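Long-range contact in CRISPR-associated protein, Cse2 family (Thermobifida fusca, PDB 4H79), which belongs to the CRISPR Cascade complex as its CasB (Cse2) subunit and probably binds nucleic acid: residues Ser87-Ala91 against Ala171-Tyr175. Numbering follows the deposited sequence.
Sequences SAHIA and ADQLY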
ATOM      1  N   SER A  87      -2.601  -7.242   5.833  1.00 29.31           N
ATOM      2  CA  SER A  87      -1.678  -6.431   5.037  1.00 29.76           C
ATOM      3  C   SER A  87      -2.122  -6.310   3.596  1.00 29.63           C
ATOM      4  O   SER A  87      -2.059  -5.205   3.044  1.00 26.34           O
ATOM      5  CB  SER A  87      -0.258  -6.986   5.113  1.00 31.89           C
ATOM      6  OG  SER A  87       0.180  -7.015   6.472  1.00 30.48           O
ATOM      7  N   ALA A  88      -2.537  -7.424   2.986  1.00 30.03           N
ATOM      8  CA  ALA A  88      -3.095  -7.409   1.612  1.00 27.43           C
ATOM      9  C   ALA A  88      -4.361  -6.573   1.552  1.00 25.06           C
ATOM     10  O   ALA A  88      -4.571  -5.765   0.606  1.00 28.03           O
ATOM     11  CB  ALA A  88      -3.427  -8.817   1.125  1.00 22.66           C
ATOM     12  N   HIS A  89      -5.200  -6.736   2.565  1.00 25.02           N
ATOM     13  CA  HIS A  89      -6.468  -5.958   2.624  1.00 25.39           C
ATOM     14  C   HIS A  89      -6.203  -4.446   2.703  1.00 24.71           C
ATOM     15  O   HIS A  89      -6.842  -3.608   1.958  1.00 21.62           O
ATOM     16  CB  HIS A  89      -7.256  -6.426   3.865  1.00 33.79           C
ATOM     17  CG  HIS A  89      -8.562  -5.701   4.050  1.00 50.15           C
ATOM     18  ND1 HIS A  89      -9.298  -5.275   2.998  1.00 51.70           N
ATOM     19  CD2 HIS A  89      -9.251  -5.318   5.193  1.00 53.20           C
ATOM     20  CE1 HIS A  89     -10.403  -4.665   3.434  1.00 46.04           C
ATOM     21  NE2 HIS A  89     -10.386  -4.695   4.781  1.00 48.22           N
ATOM     22  N   ILE A  90      -5.264  -4.045   3.590  1.00 24.29           N
ATOM     23  CA  ILE A  90      -4.912  -2.604   3.692  1.00 24.48           C
ATOM     24  C   ILE A  90      -4.331  -2.078   2.354  1.00 23.73           C
ATOM     25  O   ILE A  90      -4.708  -0.977   1.879  1.00 21.10           O
ATOM     26  CB  ILE A  90      -3.902  -2.339   4.860  1.00 25.88           C
ATOM     27  CG1 ILE A  90      -4.556  -2.713   6.199  1.00 28.54           C
ATOM     28  CG2 ILE A  90      -3.407  -0.887   4.841  1.00 18.60           C
ATOM     29  CD1 ILE A  90      -3.568  -2.860   7.373  1.00 27.89           C
ATOM     30  N   ALA A  91      -3.393  -2.855   1.774  1.00 21.73           N
ATOM     31  CA  ALA A  91      -2.767  -2.398   0.528  1.00 22.83           C
ATOM     32  C   ALA A  91      -3.805  -2.197  -0.571  1.00 19.90           C
ATOM     33  O   ALA A  91      -3.740  -1.180  -1.315  1.00 22.34           O
ATOM     34  CB  ALA A  91      -1.677  -3.368   0.072  1.00 20.85           C
ATOM     35  N   ALA A 171       2.728  -3.856   0.432  1.00 24.84           N
ATOM     36  CA  ALA A 171       2.110  -4.989   1.098  1.00 23.70           C
ATOM     37  C   ALA A 171       3.166  -5.766   1.883  1.00 27.41           C
ATOM     38  O   ALA A 171       2.940  -6.152   3.068  1.00 26.74           O
ATOM     39  CB  ALA A 171       1.374  -5.903   0.087  1.00 22.55           C
ATOM     40  N   ASP A 172       4.325  -6.011   1.257  1.00 28.06           N
ATOM     41  CA  ASP A 172       5.427  -6.667   1.974  1.00 32.29           C
ATOM     42  C   ASP A 172       5.808  -5.969   3.269  1.00 32.35           C
ATOM     43  O   ASP A 172       6.021  -6.630   4.320  1.00 28.71           O
ATOM     44  CB  ASP A 172       6.663  -6.821   1.103  1.00 28.20           C
ATOM     45  CG  ASP A 172       6.608  -8.106   0.260  1.00 33.22           C
ATOM     46  OD1 ASP A 172       5.713  -8.985   0.462  1.00 32.19           O
ATOM     47  OD2 ASP A 172       7.468  -8.237  -0.618  1.00 37.44           O
ATOM     48  N   GLN A 173       5.885  -4.649   3.184  1.00 26.30           N
ATOM     49  CA  GLN A 173       6.362  -3.819   4.299  1.00 27.20           C
ATOM     50  C   GLN A 173       5.284  -3.792   5.396  1.00 28.72           C
ATOM     51  O   GLN A 173       5.626  -3.895   6.600  1.00 30.06           O
ATOM     52  CB  GLN A 173       6.686  -2.376   3.802  1.00 26.86           C
ATOM     53  CG  GLN A 173       7.902  -2.342   2.906  1.00 27.41           C
ATOM     54  CD  GLN A 173       8.212  -0.989   2.414  1.00 27.99           C
ATOM     55  OE1 GLN A 173       7.305  -0.149   2.210  1.00 28.24           O
ATOM     56  NE2 GLN A 173       9.501  -0.730   2.209  1.00 25.25           N
ATOM     57  N   LEU A 174       3.998  -3.693   4.981  1.00 23.84           N
ATOM     58  CA  LEU A 174       2.883  -3.828   5.902  1.00 27.26           C
ATOM     59  C   LEU A 174       3.008  -5.158   6.721  1.00 33.04           C
ATOM     60  O   LEU A 174       2.912  -5.139   7.955  1.00 32.17           O
ATOM     61  CB  LEU A 174       1.539  -3.758   5.181  1.00 24.83           C
ATOM     62  CG  LEU A 174       1.092  -2.326   4.803  1.00 29.01           C
ATOM     63  CD1 LEU A 174      -0.031  -2.270   3.779  1.00 23.64           C
ATOM     64  CD2 LEU A 174       0.602  -1.563   6.029  1.00 35.00           C
ATOM     65  N   TYR A 175       3.223  -6.293   6.032  1.00 30.53           N
ATOM     66  CA  TYR A 175       3.438  -7.587   6.683  1.00 35.29           C
ATOM     67  C   TYR A 175       4.693  -7.540   7.575  1.00 37.35           C
ATOM     68  O   TYR A 175       4.647  -7.936   8.738  1.00 34.66           O
ATOM     69  CB  TYR A 175       3.494  -8.727   5.610  1.00 30.29           C
ATOM     70  CG  TYR A 175       3.687 -10.088   6.100  1.00 33.85           C
ATOM     71  CD1 TYR A 175       2.819 -10.623   7.049  1.00 25.39           C
ATOM     72  CD2 TYR A 175       4.729 -10.934   5.594  1.00 31.85           C
ATOM     73  CE1 TYR A 175       2.975 -11.926   7.507  1.00 35.30           C
ATOM     74  CE2 TYR A 175       4.875 -12.212   6.069  1.00 37.60           C
ATOM     75  CZ  TYR A 175       3.973 -12.694   6.990  1.00 36.06           C
ATOM     76  OH  TYR A 175       4.107 -13.910   7.440  1.00 40.89           O
TER
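The flat group that S87 meets is the L174-Y175 peptide: OG rests over one face of it, 3.4 Å from L174 C and 3.2 Å from Y175 N. It is thus off the line of the N-H, which bonds to A171 O within its own helix, and no hydrogen bond crosses. OG, lying beside its own backbone N (chi1 -59°), bonds to V83 O one turn back; serine suits this place because it is small and satisfies its hydroxyl on its own helix. The Y175 ring turns from 87-91 to the preceding turns of helix 80-99, its side chain packing against D80, V83 and A84, with R178 as cation-pi partner. L174 CD1 sits 3.6 Å from S87 O and meets I90 CG2 at 3.8 Å, the two chains crossing at a slant. Branched and apolar, they fill the buried region between the two helices and helix 144-160, L174 on L147 and L151, I90 on Y144 and A148. The methyls of A91 and A171 touch, CB to CB 4.0 Å; residues this small let the CA atoms come within 5.6 Å. The short segments' axes approach to 8.6 Å at 136°, steeply inclined and broadly opposite in direction: buried helix-helix packing of the all-helical Cse2 fold.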